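PDB 3RIQ: tailspike protein, which binds the lipopolysaccharide O-antigen receptor of Salmonella and cleaves it as an endorhamnosidase, through a trimeric right-handed beta-helix domain. Local coordinates for the interface of chains A and B. Coordinates in Å, arbitrary orientation; residue numbers count along the deposited sequence, not the author numbering. Chains: chain A/B, Tailspike protein.

The interface of chains A and B. Residues chain A 433-435; chain B 417, 421-422, 446-447.
A:Gln433 holds CG between its backbone N and carbonyl carbon (chi1 66°), then runs extended to its amide. B:Met447 adopts the same crowded first torsion (chi1 71°) and is also extended. The two side chains meet roughly perpendicular to each other. A:His434 and B:Tyr421 each set CG anti to the backbone N and run alongside one another in parallel, with A:His434 NE2 3.8 Å from B:Tyr421 CE1. The patch joins the end of strand 430-433 and the following loop of chain A to strands 417-419 and 421-422 and a loop of chain B. It is one part of the subunit interface of the trimeric tailspike.

The tip of A:Gln433 is held through both amide atoms. NE2 donates to B:Ile417 O at 3.0 Å, nearly straight, with that oxygen in the amide plane but NE2 above the carbonyl plane. OE1 reaches B:Ile417 N through water 1, which should fix the flip of the amide. B:Val422 CG2 packs against A:Gln433 CG at 4.0 Å.

The backbone of A:His434 is read by the B loop. Its O accepts from B:Met447 N at 2.9 Å and also from B:Ala446 N at 3.0 Å. B:Met447 then lies along the A backbone: SD is 3.7 Å from A:His434 CA, and CE continues to A:Gly435. A weak bond from A:Gln433 NE2 also reaches SD.

Two further waters bridge the subunits. Water 2 sits over one face of the A:His434 imidazole and bridges A:Gly435 N to B:Val422 N and O. Water 3 lies in both ring planes, linking A:His434 NE2 (3.0 Å) to the phenol OH of B:Tyr421.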
# COMPACT_ATOMS: atom_id res chain seq x y z
N GLN A 433 -20.73 16.47 10.54
CA GLN A 433 -20.61 17.18 11.78
C GLN A 433 -19.54 18.26 11.67
O GLN A 433 -18.69 18.22 10.81
CB GLN A 433 -20.28 16.16 12.90
CG GLN A 433 -18.90 15.51 12.75
CD GLN A 433 -18.72 14.41 13.75
OE1 GLN A 433 -19.40 13.38 13.69
NE2 GLN A 433 -17.81 14.61 14.69
N HIS A 434 -19.60 19.26 12.53
CA HIS A 434 -18.59 20.33 12.51
C HIS A 434 -18.43 20.99 13.88
O HIS A 434 -19.40 21.06 14.64
CB HIS A 434 -18.96 21.40 11.46
CG HIS A 434 -17.78 22.13 10.89
ND1 HIS A 434 -17.09 23.10 11.58
CD2 HIS A 434 -17.14 21.98 9.70
CE1 HIS A 434 -16.09 23.54 10.83
NE2 HIS A 434 -16.09 22.87 9.69
N GLY A 435 -17.22 21.44 14.19
CA GLY A 435 -16.96 22.20 15.43
C GLY A 435 -17.62 23.58 15.44
O GLY A 435 -18.07 24.04 16.51
N ILE B 417 -17.40 9.74 16.06
CA ILE B 417 -16.12 10.44 15.83
C ILE B 417 -16.05 11.66 16.76
O ILE B 417 -16.93 12.56 16.71
CB ILE B 417 -16.01 10.95 14.36
CG1 ILE B 417 -16.14 9.77 13.38
CG2 ILE B 417 -14.72 11.75 14.17
CD1 ILE B 417 -16.26 10.15 11.93
N TYR B 421 -11.45 18.85 14.70
CA TYR B 421 -11.81 19.34 13.37
C TYR B 421 -12.03 18.14 12.44
O TYR B 421 -11.20 17.22 12.41
CB TYR B 421 -10.69 20.26 12.81
CG TYR B 421 -11.03 20.75 11.42
CD1 TYR B 421 -11.96 21.80 11.24
CD2 TYR B 421 -10.48 20.15 10.29
CE1 TYR B 421 -12.31 22.24 9.94
CE2 TYR B 421 -10.84 20.58 9.00
CZ TYR B 421 -11.74 21.62 8.84
OH TYR B 421 -12.09 22.00 7.56
N VAL B 422 -13.14 18.19 11.70
CA VAL B 422 -13.49 17.20 10.69
C VAL B 422 -13.47 17.93 9.34
O VAL B 422 -14.16 18.94 9.17
CB VAL B 422 -14.91 16.61 10.97
CG1 VAL B 422 -15.36 15.74 9.83
CG2 VAL B 422 -14.94 15.80 12.29
N ALA B 446 -21.75 22.47 15.90
CA ALA B 446 -21.52 22.51 17.35
C ALA B 446 -21.31 21.09 17.88
O ALA B 446 -21.93 20.69 18.87
CB ALA B 446 -22.69 23.23 18.08
N MET B 447 -20.44 20.33 17.22
CA MET B 447 -20.35 18.89 17.47
C MET B 447 -19.80 18.58 18.87
O MET B 447 -20.04 17.50 19.39
CB MET B 447 -19.51 18.19 16.38
CG MET B 447 -18.01 18.53 16.46
SD MET B 447 -17.13 17.99 15.00
CE MET B 447 -15.45 18.59 15.39
O HOH W 1 -19.81 11.32 15.48
O HOH W 2 -15.05 20.37 11.96
O HOH W 3 -14.27 23.70 7.52